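Local coordinates for beta-agarase (Persicobacter, PDB 6AII), which probably hydrolyses beta-1,4 linkages of agarose to release neoagarobiose, as a calcium-binding beta-agarase of glycoside hydrolase family 16, at residues N133-I138 / M280-N285. Sequence-based numbering, arbitrary orientation.
Sequences NNVWMI and MKLIIN
Asn134 meets Asn285 as a hydrogen-bonded antiparallel pair, its backbone N 2.8 Å from Asn285 O and its O taking the bond from Asn285 N. Their amides are turned 56° apart, and Asn134 ND2 makes a weak bond to Asn285 OD1. The side chain of Val135 lies on the other face of the sheet, where its CG1 rests 4.0 Å from Leu282 CD1; Leu282 and Ile284 of that face pack on Ile318 of the opposing sheet, in keeping with the jelly-roll beta-sandwich of family 16. Trp136 returns to the face of Asn134 and Ile138, probably the concave side that forms the substrate cleft in this family. Its CG lies between the backbone N and the carbonyl carbon (chi1 56°), and the indole leans across strand 280-285. Asn285 OD1 sits in the ring plane and accepts a nearly straight bond from Trp136 NE1 at 3.1 Å, while ND2 of the same amide donates to Glu287 OE1. One ring face receives Ile283, whose CD1 stands 3.9 Å from the centroid of the six-membered ring in a CH-pi contact. A leucine in place of Trp136 would probably cost Asn285 OD1 its bond from the indole N-H, leaving the weak one from Asn134 ND2 of the two described, and open a gap beside Ile283. Back on the face of Val135, Met137 brings CG within 3.8 Å of Leu282 CD1 and CB to the same distance from Met280 SD. Ile138 then pairs with Lys281 through two backbone bonds, and its CG2 touches Ile283 CD1 at 3.8 Å, the same methyl of Ile283 that lies over the Trp136 ring.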
loop_
_atom_site.group_PDB
_atom_site.type_symbol
_atom_site.label_atom_id
_atom_site.label_comp_id
_atom_site.label_asym_id
_atom_site.label_seq_id
_atom_site.Cartn_x
_atom_site.Cartn_y
_atom_site.Cartn_z
ATOM N N ASN A 133 -3.760 -2.479 -5.866
ATOM C CA ASN A 133 -2.593 -1.634 -5.956
ATOM C C ASN A 133 -2.249 -1.258 -4.504
ATOM O O ASN A 133 -3.003 -0.542 -3.871
ATOM C CB ASN A 133 -2.885 -0.385 -6.776
ATOM C CG ASN A 133 -3.206 -0.615 -8.228
ATOM O OD1 ASN A 133 -2.431 -0.079 -9.053
ATOM N ND2 ASN A 133 -4.361 -1.261 -8.545
ATOM N N ASN A 134 -1.119 -1.763 -3.974
ATOM C CA ASN A 134 -0.871 -1.736 -2.542
ATOM C C ASN A 134 0.476 -1.037 -2.220
ATOM O O ASN A 134 1.447 -1.235 -2.904
ATOM C CB ASN A 134 -0.758 -3.143 -1.985
ATOM C CG ASN A 134 -2.030 -3.957 -2.095
ATOM O OD1 ASN A 134 -3.149 -3.444 -1.985
ATOM N ND2 ASN A 134 -1.807 -5.256 -2.294
ATOM N N VAL A 135 0.456 -0.264 -1.166
ATOM C CA VAL A 135 1.634 0.358 -0.563
ATOM C C VAL A 135 1.523 0.086 0.947
ATOM O O VAL A 135 0.567 0.507 1.596
ATOM C CB VAL A 135 1.726 1.869 -0.817
ATOM C CG1 VAL A 135 3.038 2.401 -0.263
ATOM C CG2 VAL A 135 1.601 2.219 -2.276
ATOM N N TRP A 136 2.476 -0.667 1.498
ATOM C CA TRP A 136 2.319 -1.094 2.871
ATOM C C TRP A 136 3.683 -1.413 3.469
ATOM O O TRP A 136 4.651 -1.424 2.767
ATOM C CB TRP A 136 1.334 -2.247 3.009
ATOM C CG TRP A 136 1.637 -3.464 2.189
ATOM C CD1 TRP A 136 1.598 -3.595 0.825
ATOM C CD2 TRP A 136 2.006 -4.749 2.698
ATOM N NE1 TRP A 136 1.885 -4.882 0.445
ATOM C CE2 TRP A 136 2.148 -5.597 1.586
ATOM C CE3 TRP A 136 2.235 -5.212 3.999
ATOM C CZ2 TRP A 136 2.436 -6.944 1.736
ATOM C CZ3 TRP A 136 2.530 -6.546 4.137
ATOM C CH2 TRP A 136 2.705 -7.364 3.012
ATOM N N MET A 137 3.693 -1.617 4.766
ATOM C CA MET A 137 4.957 -1.818 5.459
ATOM C C MET A 137 4.786 -2.976 6.445
ATOM O O MET A 137 3.725 -3.126 7.045
ATOM C CB MET A 137 5.319 -0.531 6.218
ATOM C CG MET A 137 5.328 0.697 5.306
ATOM S SD MET A 137 6.241 2.095 6.031
ATOM C CE MET A 137 5.179 2.450 7.400
ATOM N N ILE A 138 5.850 -3.749 6.662
ATOM C CA ILE A 138 5.702 -4.873 7.627
ATOM C C ILE A 138 7.050 -5.176 8.275
ATOM O O ILE A 138 8.101 -4.968 7.675
ATOM C CB ILE A 138 5.128 -6.146 6.981
ATOM C CG1 ILE A 138 4.770 -7.183 8.057
ATOM C CG2 ILE A 138 6.017 -6.715 5.943
ATOM C CD1 ILE A 138 3.592 -8.011 7.709
ATOM N N MET A 280 10.216 -1.657 9.915
ATOM C CA MET A 280 9.452 -2.207 8.830
ATOM C C MET A 280 10.111 -1.960 7.476
ATOM O O MET A 280 10.686 -0.876 7.219
ATOM C CB MET A 280 8.051 -1.618 8.814
ATOM C CG MET A 280 7.296 -1.882 10.072
ATOM S SD MET A 280 5.563 -1.308 9.915
ATOM C CE MET A 280 5.033 -1.572 11.599
ATOM N N LYS A 281 9.928 -2.946 6.577
ATOM C CA LYS A 281 10.291 -2.774 5.153
ATOM C C LYS A 281 9.049 -2.200 4.442
ATOM O O LYS A 281 7.939 -2.479 4.907
ATOM C CB LYS A 281 10.685 -4.074 4.472
ATOM C CG LYS A 281 12.026 -4.627 4.977
ATOM C CD LYS A 281 12.408 -5.914 4.320
ATOM C CE LYS A 281 13.758 -6.393 4.834
ATOM N NZ LYS A 281 14.157 -7.595 4.060
ATOM N N LEU A 282 9.292 -1.456 3.365
ATOM C CA LEU A 282 8.216 -0.950 2.513
ATOM C C LEU A 282 8.008 -1.967 1.388
ATOM O O LEU A 282 8.951 -2.438 0.733
ATOM C CB LEU A 282 8.626 0.432 1.994
ATOM C CG LEU A 282 7.658 1.082 1.002
ATOM C CD1 LEU A 282 6.358 1.430 1.677
ATOM C CD2 LEU A 282 8.316 2.325 0.416
ATOM N N ILE A 283 6.724 -2.257 1.096
ATOM C CA ILE A 283 6.337 -3.132 0.054
ATOM C C ILE A 283 5.394 -2.351 -0.877
ATOM O O ILE A 283 4.453 -1.700 -0.390
ATOM C CB ILE A 283 5.654 -4.402 0.646
ATOM C CG1 ILE A 283 6.590 -5.075 1.669
ATOM C CG2 ILE A 283 5.210 -5.355 -0.458
ATOM C CD1 ILE A 283 6.144 -6.407 2.200
ATOM N N ILE A 284 5.650 -2.432 -2.169
ATOM C CA ILE A 284 4.716 -1.887 -3.183
ATOM C C ILE A 284 4.437 -3.016 -4.176
ATOM O O ILE A 284 5.345 -3.619 -4.719
ATOM C CB ILE A 284 5.275 -0.672 -3.909
ATOM C CG1 ILE A 284 5.747 0.367 -2.892
ATOM C CG2 ILE A 284 4.192 -0.149 -4.850
ATOM C CD1 ILE A 284 6.090 1.696 -3.524
ATOM N N ASN A 285 3.166 -3.339 -4.343
ATOM C CA ASN A 285 2.876 -4.470 -5.193
ATOM C C ASN A 285 1.467 -4.372 -5.774
ATOM O O ASN A 285 0.609 -3.578 -5.325
ATOM C CB ASN A 285 2.993 -5.818 -4.457
ATOM C CG ASN A 285 1.784 -6.128 -3.590
ATOM O OD1 ASN A 285 1.630 -5.583 -2.516
ATOM N ND2 ASN A 285 0.894 -7.002 -4.022
#